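Local coordinates for GTPase activator-like protein (Chaetomium thermophilum, PDB 5HIU) that forms the all-helical N-terminal part of TSC2, a longer protein that as a whole probably acts as a GTPase activator, at residues I288-L293 and Q333-L338; D311-L316 and T352-E357; K321-T326 and L359-S364; N345-S350 and F386-Q391; N436-Q441 and D450-L455. All coordinates share one frame; numbering follows the deposited sequence.

Running from the N-terminal side, these contacts begin on helix 281-294, which is followed by helix 302-322. Interaction 1 closes a loop of 39 residues when the chain returns to pack 333-338 on 288-293. Before it closes, interactions 2 and 3 have opened on helix 302-322; both end on helix 352-366, so each crosses interaction 1 and they cross each other. Interaction 4, opening at 345-350 and closing at 386-391, crosses 2 and 3 but follows 1. Interactions 1 to 4 thus join helices that are next but one in the chain, as in a helical solenoid. Interaction 5 comes last, linking two consecutive helices, and touches interaction 4 through Phe386 and Phe454.

Interaction 1: residues I288-L293 and Q333-L338; sequences ILLDFL and QVPLSL
Leu290 meets Leu338 by virtue of its first torsion: CG stands anti to the carbonyl carbon and beside the backbone N, chi1 -75°, which directs the branch toward 333-338. Leu338 has its CG turned in the same sense, but it is touched nearer the backbone. A single methyl of Leu290, CD1, does all the touching. It approaches the base of the other leucine rather than its end, lying 3.9 Å from Leu338 CB, and the two side chains run at about a right angle to each other. The same methyl also rests against the proline ring, with Leu290 CD1 4.0 Å from Pro335 CD, and reaches Val334 more loosely, its CD1 being 4.4 Å from Val334 CG1. Leucine suits this place because one methyl can touch three apolar neighbours. Pro335 suits its own, since it stands at the N-cap position just before helix 336-348, where its backbone N has no hydrogen to offer and none is needed, while its ring adds a rigid apolar surface. The contact is therefore purely hydrophobic, buried at Leu290 and opening to solvent at Leu338. Around it, Val334 also packs on Leu323, and Leu290 continues onto Leu339 of helix 336-348. Elsewhere on helix 281-294, Leu293 lies against Val312 and Leu316 of helix 302-322, and Leu289 against Ile252 of helix 245-261.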
# COMPACT_ATOMS: atom_id res chain seq x y z
N ILE A 288 -12.46 13.92 -0.76
CA ILE A 288 -11.23 13.84 0.04
C ILE A 288 -10.09 14.57 -0.65
O ILE A 288 -9.41 15.39 -0.04
CB ILE A 288 -10.81 12.37 0.31
CG1 ILE A 288 -11.75 11.74 1.34
CG2 ILE A 288 -9.36 12.25 0.79
CD1 ILE A 288 -11.74 10.22 1.35
N LEU A 289 -9.87 14.23 -1.92
CA LEU A 289 -8.81 14.83 -2.72
C LEU A 289 -8.93 16.35 -2.82
O LEU A 289 -7.92 17.06 -2.89
CB LEU A 289 -8.84 14.26 -4.14
CG LEU A 289 -8.30 12.85 -4.37
CD1 LEU A 289 -8.75 12.37 -5.74
CD2 LEU A 289 -6.79 12.84 -4.27
N LEU A 290 -10.17 16.84 -2.88
CA LEU A 290 -10.41 18.27 -2.96
C LEU A 290 -10.16 18.88 -1.61
O LEU A 290 -9.53 19.94 -1.52
CB LEU A 290 -11.82 18.59 -3.41
CG LEU A 290 -12.08 18.37 -4.90
CD1 LEU A 290 -13.58 18.32 -5.15
CD2 LEU A 290 -11.41 19.44 -5.75
N ASP A 291 -10.66 18.20 -0.56
CA ASP A 291 -10.41 18.60 0.84
C ASP A 291 -8.94 18.93 1.06
O ASP A 291 -8.63 19.89 1.74
CB ASP A 291 -10.82 17.50 1.83
CG ASP A 291 -12.31 17.47 2.13
OD1 ASP A 291 -13.03 18.44 1.81
OD2 ASP A 291 -12.75 16.46 2.70
N PHE A 292 -8.03 18.16 0.47
CA PHE A 292 -6.62 18.48 0.61
C PHE A 292 -6.35 19.87 0.10
O PHE A 292 -5.49 20.57 0.62
CB PHE A 292 -5.74 17.44 -0.09
CG PHE A 292 -5.91 16.05 0.46
CD1 PHE A 292 -5.98 15.84 1.84
CD2 PHE A 292 -5.99 14.96 -0.39
CE1 PHE A 292 -6.12 14.55 2.35
CE2 PHE A 292 -6.13 13.67 0.12
CZ PHE A 292 -6.20 13.47 1.49
N LEU A 293 -7.11 20.28 -0.91
CA LEU A 293 -7.04 21.63 -1.44
C LEU A 293 -7.92 22.60 -0.64
O LEU A 293 -7.43 23.63 -0.18
CB LEU A 293 -7.46 21.62 -2.92
CG LEU A 293 -6.84 20.55 -3.84
CD1 LEU A 293 -7.39 20.66 -5.26
CD2 LEU A 293 -5.33 20.65 -3.84
N GLN A 333 -16.72 12.02 -11.63
CA GLN A 333 -16.41 13.34 -12.16
C GLN A 333 -16.08 14.30 -11.02
O GLN A 333 -16.44 14.08 -9.88
CB GLN A 333 -17.56 13.85 -13.03
CG GLN A 333 -17.39 13.54 -14.52
CD GLN A 333 -17.06 12.08 -14.80
OE1 GLN A 333 -17.85 11.19 -14.49
NE2 GLN A 333 -15.88 11.83 -15.38
N VAL A 334 -15.37 15.37 -11.35
CA VAL A 334 -14.99 16.37 -10.37
C VAL A 334 -15.73 17.68 -10.64
O VAL A 334 -15.86 18.08 -11.80
CB VAL A 334 -13.47 16.62 -10.43
CG1 VAL A 334 -13.08 17.71 -9.46
CG2 VAL A 334 -12.71 15.34 -10.13
N PRO A 335 -16.20 18.37 -9.58
CA PRO A 335 -16.84 19.67 -9.79
C PRO A 335 -15.86 20.75 -10.17
O PRO A 335 -14.84 20.94 -9.50
CB PRO A 335 -17.48 20.00 -8.44
CG PRO A 335 -17.11 18.91 -7.49
CD PRO A 335 -16.16 17.97 -8.17
N LEU A 336 -16.14 21.47 -11.24
CA LEU A 336 -15.21 22.49 -11.68
C LEU A 336 -15.11 23.59 -10.63
O LEU A 336 -14.02 23.99 -10.25
CB LEU A 336 -15.63 23.08 -13.00
CG LEU A 336 -14.62 24.08 -13.56
CD1 LEU A 336 -13.28 23.38 -13.79
CD2 LEU A 336 -15.15 24.72 -14.84
N SER A 337 -16.26 24.07 -10.17
CA SER A 337 -16.32 25.12 -9.15
C SER A 337 -15.43 24.77 -7.96
O SER A 337 -14.46 25.49 -7.69
CB SER A 337 -17.76 25.32 -8.70
OG SER A 337 -18.40 24.06 -8.58
N LEU A 338 -15.74 23.65 -7.30
CA LEU A 338 -14.93 23.10 -6.20
C LEU A 338 -13.45 23.03 -6.57
O LEU A 338 -12.59 23.56 -5.86
CB LEU A 338 -15.39 21.68 -5.83
CG LEU A 338 -16.53 21.41 -4.86
CD1 LEU A 338 -16.25 22.13 -3.55
CD2 LEU A 338 -17.91 21.78 -5.40

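Interaction 2: residues D311-L316 and T352-E357; sequences DVRGAL and TRVATE
Leu316 and Glu357 make the close part of this contact. Methyl CD2 of Leu316 sits 3.8 Å from Glu357 CB, so the buried leucine touches the aliphatic root of the glutamate and not its charge. The acid chain then folds sharply, with chi2 at -54°, and its carboxylate is engaged within its own helix: OE2 forms a salt bridge with Arg360, one turn further on. A glutamate fits here because its methylene base can cover a leucine while its end remains near water.

The other part is looser. Arg313 touches through its carbon chain, with CG 4.2 Å from Val354 CG2, and the residue is partly exposed. Arg313 NH2 is 6.2 Å from Glu357 OE1 and equally far from Arg353 NH1, so any attraction to the acid is probably weak and partly offset by the like charge. Valine suits the facing position, offering a compact branched surface to the arginine methylenes.

The pair joins helix 302-322 to helix 352-366. Around the first, Asp311 and Ala315 meet Phe292 of helix 281-294, and Arg313 also leans on Leu261 of helix 245-261; beside the second, Ala355 and Thr356 pack against Val423 of helix 423-441.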
# COMPACT_ATOMS: atom_id res chain seq x y z
N ASP A 311 0.24 16.60 1.32
CA ASP A 311 -1.09 16.18 0.90
C ASP A 311 -1.57 16.91 -0.35
O ASP A 311 -2.16 16.31 -1.25
CB ASP A 311 -2.13 16.42 2.01
CG ASP A 311 -1.82 15.67 3.30
OD1 ASP A 311 -1.30 14.52 3.25
OD2 ASP A 311 -2.11 16.23 4.37
N VAL A 312 -1.33 18.22 -0.40
CA VAL A 312 -1.79 19.03 -1.52
C VAL A 312 -1.13 18.62 -2.83
O VAL A 312 -1.83 18.46 -3.83
CB VAL A 312 -1.56 20.53 -1.26
CG1 VAL A 312 -1.89 21.34 -2.51
CG2 VAL A 312 -2.42 21.00 -0.10
N ARG A 313 0.18 18.42 -2.83
CA ARG A 313 0.91 18.07 -4.05
C ARG A 313 0.49 16.72 -4.60
O ARG A 313 0.62 16.46 -5.81
CB ARG A 313 2.40 17.98 -3.79
CG ARG A 313 3.06 19.24 -3.26
CD ARG A 313 4.56 19.00 -3.20
NE ARG A 313 5.07 18.57 -4.50
CZ ARG A 313 6.12 17.77 -4.69
NH1 ARG A 313 6.81 17.29 -3.66
NH2 ARG A 313 6.48 17.44 -5.93
N GLY A 314 0.06 15.83 -3.71
CA GLY A 314 -0.33 14.50 -4.12
C GLY A 314 -1.68 14.57 -4.78
O GLY A 314 -1.86 14.04 -5.87
N ALA A 315 -2.61 15.22 -4.08
CA ALA A 315 -3.96 15.52 -4.57
C ALA A 315 -3.93 16.08 -5.98
O ALA A 315 -4.74 15.70 -6.82
CB ALA A 315 -4.67 16.50 -3.65
N LEU A 316 -2.99 16.98 -6.24
CA LEU A 316 -2.80 17.52 -7.57
C LEU A 316 -2.45 16.40 -8.54
O LEU A 316 -3.00 16.30 -9.63
CB LEU A 316 -1.69 18.57 -7.57
CG LEU A 316 -2.06 20.06 -7.44
CD1 LEU A 316 -3.19 20.34 -6.46
CD2 LEU A 316 -0.82 20.86 -7.06
N THR A 352 8.37 27.28 -7.28
CA THR A 352 8.56 26.67 -8.62
C THR A 352 7.78 25.40 -8.91
O THR A 352 6.80 25.44 -9.65
CB THR A 352 10.06 26.38 -8.94
OG1 THR A 352 10.60 25.48 -7.97
CG2 THR A 352 10.90 27.67 -8.99
N ARG A 353 8.19 24.29 -8.32
CA ARG A 353 7.59 23.00 -8.66
C ARG A 353 6.07 22.92 -8.38
O ARG A 353 5.38 22.27 -9.14
CB ARG A 353 8.34 21.84 -7.98
CG ARG A 353 9.77 21.66 -8.47
CD ARG A 353 10.52 20.59 -7.68
NE ARG A 353 11.98 20.75 -7.78
CZ ARG A 353 12.87 19.93 -7.22
NH1 ARG A 353 12.47 18.86 -6.53
NH2 ARG A 353 14.18 20.16 -7.37
N VAL A 354 5.56 23.58 -7.33
CA VAL A 354 4.11 23.54 -7.00
C VAL A 354 3.28 24.39 -7.95
O VAL A 354 2.31 23.92 -8.55
CB VAL A 354 3.82 24.04 -5.57
CG1 VAL A 354 2.33 24.31 -5.36
CG2 VAL A 354 4.34 23.04 -4.55
N ALA A 355 3.64 25.66 -8.06
CA ALA A 355 3.09 26.48 -9.10
C ALA A 355 3.16 25.70 -10.41
O ALA A 355 2.19 25.70 -11.16
CB ALA A 355 3.86 27.79 -9.21
N THR A 356 4.29 25.05 -10.68
CA THR A 356 4.42 24.24 -11.90
C THR A 356 3.32 23.16 -12.00
O THR A 356 2.81 22.90 -13.09
CB THR A 356 5.82 23.59 -12.03
OG1 THR A 356 6.83 24.59 -11.89
CG2 THR A 356 6.00 22.91 -13.39
N GLU A 357 2.97 22.53 -10.87
CA GLU A 357 1.93 21.47 -10.83
C GLU A 357 0.53 22.03 -11.03
O GLU A 357 -0.19 21.59 -11.93
CB GLU A 357 2.00 20.63 -9.54
CG GLU A 357 3.23 19.74 -9.47
CD GLU A 357 3.37 18.84 -10.69
OE1 GLU A 357 2.66 17.79 -10.78
OE2 GLU A 357 4.21 19.18 -11.57

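Interaction 3: residues K321-T326 and L359-S364; sequences KLLRKT and LRLINS
Ser364, whose CB packs against Arg324, has its backbone N drawn to two carbonyls of its own helix: Arg360 O at 3.0 Å from Ser364 N, and more weakly Leu361 O. Its hydroxyl is folded back toward Leu361 O, with chi1 65° setting OG between the backbone N and the carbonyl carbon. CB, not OG, makes the contact. The guanidinium of Arg324 meets it at a slant: NH2 is 3.8 Å and NH1 3.9 Å from Ser364 CB. A chain extended from CG to NE lets the exposed arginine span the gap, and the small serine permits so broad a group to come close.

Both segments belong to the stack of helices that makes this part of TSC2 a solenoid. Residues Leu322 to Lys325 form a type I beta turn, closed by Lys325 N and Leu322 O at 2.8 Å. Leu323, inside that turn, points toward 359-364 and is buried, its CD1 lying 3.7 Å from Leu361 CD2. The two side chains run at about a right angle. Leucine suits both places, which are buried and apolar. Leu361 also touches Leu319, while Leu323 O accepts a hydrogen bond from Asn374 ND2.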
# COMPACT_ATOMS: atom_id res chain seq x y z
N LYS A 321 -4.47 13.11 -12.94
CA LYS A 321 -4.67 11.80 -13.53
C LYS A 321 -6.18 11.46 -13.56
O LYS A 321 -6.70 11.04 -14.59
CB LYS A 321 -3.85 10.77 -12.75
CG LYS A 321 -3.69 9.41 -13.41
CD LYS A 321 -2.93 9.43 -14.73
CE LYS A 321 -3.01 8.06 -15.42
NZ LYS A 321 -2.66 8.11 -16.87
N LEU A 322 -6.87 11.70 -12.45
CA LEU A 322 -8.30 11.45 -12.40
C LEU A 322 -9.06 12.23 -13.46
O LEU A 322 -9.87 11.66 -14.17
CB LEU A 322 -8.87 11.77 -11.02
CG LEU A 322 -10.30 11.24 -10.77
CD1 LEU A 322 -10.49 9.81 -11.24
CD2 LEU A 322 -10.64 11.32 -9.29
N LEU A 323 -8.78 13.52 -13.58
CA LEU A 323 -9.48 14.40 -14.51
C LEU A 323 -9.38 14.02 -15.99
O LEU A 323 -10.07 14.60 -16.81
CB LEU A 323 -9.01 15.83 -14.36
CG LEU A 323 -9.50 16.52 -13.09
CD1 LEU A 323 -8.59 17.68 -12.74
CD2 LEU A 323 -10.93 17.00 -13.24
N ARG A 324 -8.51 13.08 -16.36
CA ARG A 324 -8.51 12.57 -17.73
C ARG A 324 -9.55 11.48 -17.93
O ARG A 324 -9.73 10.97 -19.05
CB ARG A 324 -7.16 11.99 -18.09
CG ARG A 324 -5.97 12.87 -17.81
CD ARG A 324 -4.73 12.11 -18.23
NE ARG A 324 -3.53 12.85 -17.90
CZ ARG A 324 -3.09 13.92 -18.57
NH1 ARG A 324 -3.78 14.38 -19.62
NH2 ARG A 324 -1.97 14.53 -18.19
N LYS A 325 -10.23 11.10 -16.85
CA LYS A 325 -11.19 10.01 -16.92
C LYS A 325 -12.63 10.48 -17.16
O LYS A 325 -12.95 11.67 -17.04
CB LYS A 325 -11.10 9.18 -15.66
CG LYS A 325 -9.69 8.73 -15.32
CD LYS A 325 -9.04 7.91 -16.42
CE LYS A 325 -7.62 7.57 -16.02
NZ LYS A 325 -6.99 6.61 -16.95
N THR A 326 -13.47 9.50 -17.52
CA THR A 326 -14.85 9.71 -17.96
C THR A 326 -15.80 8.77 -17.22
O THR A 326 -15.43 7.63 -16.91
CB THR A 326 -15.02 9.37 -19.45
OG1 THR A 326 -14.69 7.98 -19.65
CG2 THR A 326 -14.12 10.25 -20.32
N LEU A 359 -0.31 24.51 -12.56
CA LEU A 359 -0.34 24.75 -13.98
C LEU A 359 -0.49 23.45 -14.76
O LEU A 359 -1.30 23.37 -15.68
CB LEU A 359 0.92 25.48 -14.46
CG LEU A 359 1.12 26.97 -14.15
CD1 LEU A 359 2.33 27.53 -14.90
CD2 LEU A 359 -0.13 27.78 -14.50
N ARG A 360 0.31 22.45 -14.43
CA ARG A 360 0.32 21.21 -15.21
C ARG A 360 -1.06 20.57 -15.23
O ARG A 360 -1.50 20.05 -16.25
CB ARG A 360 1.42 20.22 -14.73
CG ARG A 360 1.24 18.78 -15.23
CD ARG A 360 2.50 18.04 -15.65
NE ARG A 360 3.54 18.07 -14.62
CZ ARG A 360 4.81 18.46 -14.81
NH1 ARG A 360 5.24 18.82 -16.03
NH2 ARG A 360 5.66 18.47 -13.79
N LEU A 361 -1.75 20.65 -14.11
CA LEU A 361 -3.14 20.21 -14.01
C LEU A 361 -3.99 21.00 -14.99
O LEU A 361 -4.60 20.44 -15.91
CB LEU A 361 -3.66 20.40 -12.57
CG LEU A 361 -4.97 19.72 -12.21
CD1 LEU A 361 -5.01 19.42 -10.73
CD2 LEU A 361 -6.20 20.52 -12.62
N ILE A 362 -3.98 22.32 -14.83
CA ILE A 362 -4.75 23.21 -15.68
C ILE A 362 -4.40 22.95 -17.14
O ILE A 362 -5.27 22.87 -17.99
CB ILE A 362 -4.56 24.70 -15.30
CG1 ILE A 362 -5.08 24.96 -13.87
CG2 ILE A 362 -5.30 25.61 -16.27
CD1 ILE A 362 -4.75 26.35 -13.34
N ASN A 363 -3.13 22.74 -17.44
CA ASN A 363 -2.75 22.43 -18.81
C ASN A 363 -3.33 21.12 -19.32
O ASN A 363 -3.56 20.98 -20.51
CB ASN A 363 -1.25 22.40 -18.96
CG ASN A 363 -0.70 23.75 -19.32
OD1 ASN A 363 -1.16 24.36 -20.28
ND2 ASN A 363 0.28 24.23 -18.56
N SER A 364 -3.56 20.17 -18.43
CA SER A 364 -4.15 18.90 -18.84
C SER A 364 -5.66 19.02 -19.01
O SER A 364 -6.28 18.17 -19.67
CB SER A 364 -3.85 17.81 -17.83
OG SER A 364 -4.47 18.13 -16.60

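Interaction 4: residues N345-S350 and F386-Q391; sequences NVSKSS and FDVAAQ
Ser347 is the first residue along 345-350 to touch 386-391, and it faces both Val388 and Gln391. Its CB is 4.1 Å from Val388 CG1, and its hydroxyl, anti to the backbone N at chi1 -171°, comes down on the start of the glutamine chain, with Ser347 OG 3.4 Å from both CB and CG of Gln391. A serine is small enough to let the two helices approach here, where its CA lies 6.4 Å from that of Gln391.

At Lys348 the interaction is with the amide end of the same glutamine. Gln391 bends at chi2 and lays its NE2 alongside the lysine backbone and stem, 3.4 Å from Lys348 CG. The exposed lysine runs on extended beyond CG, which suits its charge, and the chain then leaves helix 336-348 through Ser349 and Ser350.

Flanking this corner, Val388 also packs on Ile358 and Ile362 of helix 352-366. Although three of the four touching residues are polar, their polar atoms lie against carbon rather than against each other, which implies that fit of shape rather than directional bonding joins helix 336-348 to helix 383-391 at this point.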
# COMPACT_ATOMS: atom_id res chain seq x y z
N ASN A 345 -6.77 28.55 -3.19
CA ASN A 345 -6.09 28.42 -1.91
C ASN A 345 -4.61 28.13 -2.12
O ASN A 345 -3.75 28.89 -1.69
CB ASN A 345 -6.71 27.29 -1.08
CG ASN A 345 -7.94 27.72 -0.30
OD1 ASN A 345 -8.26 28.91 -0.21
ND2 ASN A 345 -8.64 26.75 0.28
N VAL A 346 -4.35 27.04 -2.84
CA VAL A 346 -3.01 26.51 -2.97
C VAL A 346 -2.08 27.46 -3.69
O VAL A 346 -0.97 27.69 -3.22
CB VAL A 346 -2.99 25.17 -3.73
CG1 VAL A 346 -1.55 24.64 -3.84
CG2 VAL A 346 -3.89 24.15 -3.05
N SER A 347 -2.52 28.01 -4.81
CA SER A 347 -1.65 28.82 -5.68
C SER A 347 -0.94 29.99 -4.98
O SER A 347 0.07 30.49 -5.49
CB SER A 347 -2.41 29.38 -6.88
OG SER A 347 -1.51 29.97 -7.80
N LYS A 348 -1.48 30.42 -3.84
CA LYS A 348 -0.85 31.46 -3.03
C LYS A 348 0.51 31.01 -2.51
O LYS A 348 1.53 31.65 -2.80
CB LYS A 348 -1.75 31.85 -1.85
CG LYS A 348 -3.03 32.56 -2.24
CD LYS A 348 -3.81 32.99 -1.02
CE LYS A 348 -5.01 33.84 -1.39
NZ LYS A 348 -5.69 34.40 -0.18
N SER A 349 0.53 29.90 -1.78
CA SER A 349 1.74 29.42 -1.09
C SER A 349 2.85 29.04 -2.08
O SER A 349 2.84 29.47 -3.24
CB SER A 349 1.39 28.23 -0.17
OG SER A 349 1.32 26.97 -0.86
N SER A 350 3.82 28.27 -1.59
CA SER A 350 4.72 27.47 -2.43
C SER A 350 5.59 28.24 -3.42
O SER A 350 5.63 29.49 -3.41
CB SER A 350 3.90 26.47 -3.23
OG SER A 350 3.61 27.03 -4.50
N PHE A 386 -8.59 30.94 -15.16
CA PHE A 386 -7.55 31.79 -15.72
C PHE A 386 -6.90 32.67 -14.65
O PHE A 386 -5.72 33.04 -14.79
CB PHE A 386 -8.10 32.65 -16.86
CG PHE A 386 -8.20 31.93 -18.18
CD1 PHE A 386 -7.15 31.15 -18.65
CD2 PHE A 386 -9.34 32.07 -18.97
CE1 PHE A 386 -7.25 30.50 -19.87
CE2 PHE A 386 -9.44 31.42 -20.19
CZ PHE A 386 -8.39 30.64 -20.64
N ASP A 387 -7.65 33.01 -13.61
CA ASP A 387 -7.12 33.86 -12.54
C ASP A 387 -6.12 33.08 -11.69
O ASP A 387 -5.07 33.61 -11.33
CB ASP A 387 -8.24 34.45 -11.67
N VAL A 388 -6.44 31.81 -11.41
CA VAL A 388 -5.48 30.90 -10.76
C VAL A 388 -4.25 30.76 -11.64
O VAL A 388 -3.12 30.94 -11.17
CB VAL A 388 -6.05 29.49 -10.52
CG1 VAL A 388 -4.96 28.59 -9.94
CG2 VAL A 388 -7.24 29.51 -9.58
N ALA A 389 -4.46 30.45 -12.91
CA ALA A 389 -3.36 30.23 -13.82
C ALA A 389 -2.36 31.35 -13.73
O ALA A 389 -1.16 31.10 -13.72
CB ALA A 389 -3.86 30.09 -15.24
N ALA A 390 -2.87 32.58 -13.67
CA ALA A 390 -2.03 33.78 -13.66
C ALA A 390 -1.23 33.89 -12.38
O ALA A 390 -0.04 34.20 -12.40
CB ALA A 390 -2.88 35.03 -13.86
N GLN A 391 -1.89 33.62 -11.26
CA GLN A 391 -1.22 33.56 -9.97
C GLN A 391 0.02 32.65 -10.00
O GLN A 391 1.02 32.96 -9.36
CB GLN A 391 -2.19 33.11 -8.88
CG GLN A 391 -1.69 33.39 -7.48
CD GLN A 391 -2.80 33.84 -6.54
OE1 GLN A 391 -3.95 33.99 -6.95
NE2 GLN A 391 -2.45 34.08 -5.28

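Interaction 5: residues N436-Q441 and D450-L455; sequences NLIVHQ and DCMKFL
Ile438 packs against Cys451 and Met452, while the flat groups of both segments lie to the side. The His440 ring carries Val439 CG1 over the centre of one face, 4.2 Å above its plane, and the Phe454 ring is stacked with Phe386 of helix 383-391. The arrangement is an antiparallel helical hairpin at the C-terminal end of the modelled solenoid: helix 423-441 turns through a short loop into helix 448-459. The two short segments have axes 10.5 Å apart at closest approach, with their directions 142° apart.

Ile438 takes part in every contact. A beta-branched isoleucine suits this, because its two arms diverge: CG1 lies 3.8 Å from Cys451 CB, while CG2 turns toward Met452. Ile438 CA and Cys451 CA are 7.3 Å apart, a place that suits a small, buried cysteine, and it also touches Trp382 and Leu445. The CD1 methyls of Ile438 and Leu455 also point at each other end to end, although their modelled separation is doubtfully short. Leu455 continues onto Ile431 and Val434. Flexible Met452, which is exposed, is bent at chi2 and chi3, which curls its terminal CE back to within 3.6 Å of Ile438 CD1.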
# COMPACT_ATOMS: atom_id res chain seq x y z
N ASN A 436 -4.34 28.68 -29.31
CA ASN A 436 -4.88 27.78 -30.33
C ASN A 436 -6.39 27.65 -30.28
O ASN A 436 -7.03 27.50 -31.32
CB ASN A 436 -4.29 26.37 -30.21
CG ASN A 436 -2.92 26.24 -30.84
OD1 ASN A 436 -2.00 25.70 -30.24
ND2 ASN A 436 -2.78 26.73 -32.07
N LEU A 437 -6.95 27.65 -29.07
CA LEU A 437 -8.38 27.48 -28.90
C LEU A 437 -9.12 28.65 -29.52
O LEU A 437 -10.12 28.46 -30.22
CB LEU A 437 -8.75 27.35 -27.44
CG LEU A 437 -8.42 25.99 -26.83
CD1 LEU A 437 -8.40 26.12 -25.32
CD2 LEU A 437 -9.42 24.91 -27.22
N ILE A 438 -8.61 29.85 -29.29
CA ILE A 438 -9.18 31.03 -29.89
C ILE A 438 -9.11 30.91 -31.40
O ILE A 438 -10.10 31.11 -32.09
CB ILE A 438 -8.40 32.30 -29.48
CG1 ILE A 438 -8.55 32.54 -27.98
CG2 ILE A 438 -8.89 33.51 -30.27
CD1 ILE A 438 -7.52 33.49 -27.42
N VAL A 439 -7.93 30.58 -31.90
CA VAL A 439 -7.73 30.58 -33.33
C VAL A 439 -8.63 29.55 -33.97
O VAL A 439 -9.32 29.86 -34.93
CB VAL A 439 -6.25 30.32 -33.70
CG1 VAL A 439 -6.09 30.01 -35.19
CG2 VAL A 439 -5.44 31.55 -33.36
N HIS A 440 -8.67 28.35 -33.43
CA HIS A 440 -9.40 27.29 -34.12
C HIS A 440 -10.92 27.33 -33.97
O HIS A 440 -11.63 27.04 -34.94
CB HIS A 440 -8.79 25.95 -33.78
CG HIS A 440 -7.41 25.82 -34.33
ND1 HIS A 440 -6.29 25.71 -33.53
CD2 HIS A 440 -6.96 25.90 -35.60
CE1 HIS A 440 -5.21 25.67 -34.30
NE2 HIS A 440 -5.59 25.78 -35.56
N GLN A 441 -11.43 27.73 -32.81
CA GLN A 441 -12.87 27.93 -32.64
C GLN A 441 -13.34 29.35 -33.00
O GLN A 441 -14.22 29.54 -33.84
CB GLN A 441 -13.28 27.61 -31.22
CG GLN A 441 -13.07 26.17 -30.80
CD GLN A 441 -14.03 25.78 -29.70
OE1 GLN A 441 -15.10 26.39 -29.55
NE2 GLN A 441 -13.67 24.76 -28.91
N ASP A 450 -12.93 35.62 -22.14
CA ASP A 450 -12.13 35.22 -20.97
C ASP A 450 -10.75 34.73 -21.41
O ASP A 450 -9.73 35.07 -20.79
CB ASP A 450 -12.85 34.16 -20.13
CG ASP A 450 -13.79 34.77 -19.08
OD1 ASP A 450 -13.81 36.02 -18.93
OD2 ASP A 450 -14.50 33.98 -18.38
N CYS A 451 -10.71 33.95 -22.50
CA CYS A 451 -9.44 33.54 -23.09
C CYS A 451 -8.58 34.77 -23.35
O CYS A 451 -7.42 34.85 -22.94
CB CYS A 451 -9.65 32.79 -24.40
SG CYS A 451 -10.02 31.04 -24.23
N MET A 452 -9.18 35.73 -24.02
CA MET A 452 -8.45 36.91 -24.46
C MET A 452 -7.94 37.77 -23.32
O MET A 452 -6.79 38.21 -23.35
CB MET A 452 -9.34 37.72 -25.39
CG MET A 452 -9.26 37.22 -26.83
SD MET A 452 -7.99 38.12 -27.75
CE MET A 452 -7.31 36.83 -28.78
N LYS A 453 -8.78 38.01 -22.31
CA LYS A 453 -8.36 38.78 -21.15
C LYS A 453 -7.15 38.13 -20.47
O LYS A 453 -6.19 38.82 -20.10
CB LYS A 453 -9.51 38.95 -20.17
CG LYS A 453 -10.58 39.89 -20.67
CD LYS A 453 -11.79 39.90 -19.75
CE LYS A 453 -12.95 40.68 -20.36
NZ LYS A 453 -14.15 40.66 -19.48
N PHE A 454 -7.20 36.80 -20.35
CA PHE A 454 -6.10 36.04 -19.76
C PHE A 454 -4.77 36.26 -20.50
O PHE A 454 -3.75 36.52 -19.87
CB PHE A 454 -6.44 34.54 -19.68
CG PHE A 454 -5.23 33.67 -19.48
CD1 PHE A 454 -4.64 33.55 -18.23
CD2 PHE A 454 -4.65 33.01 -20.55
CE1 PHE A 454 -3.52 32.77 -18.06
CE2 PHE A 454 -3.53 32.23 -20.38
CZ PHE A 454 -2.96 32.11 -19.14
N LEU A 455 -4.78 36.15 -21.83
CA LEU A 455 -3.55 36.34 -22.61
C LEU A 455 -2.97 37.75 -22.45
O LEU A 455 -1.75 37.94 -22.49
CB LEU A 455 -3.79 36.06 -24.09
CG LEU A 455 -3.97 34.60 -24.51
CD1 LEU A 455 -5.16 34.46 -25.44
CD2 LEU A 455 -2.72 34.02 -25.16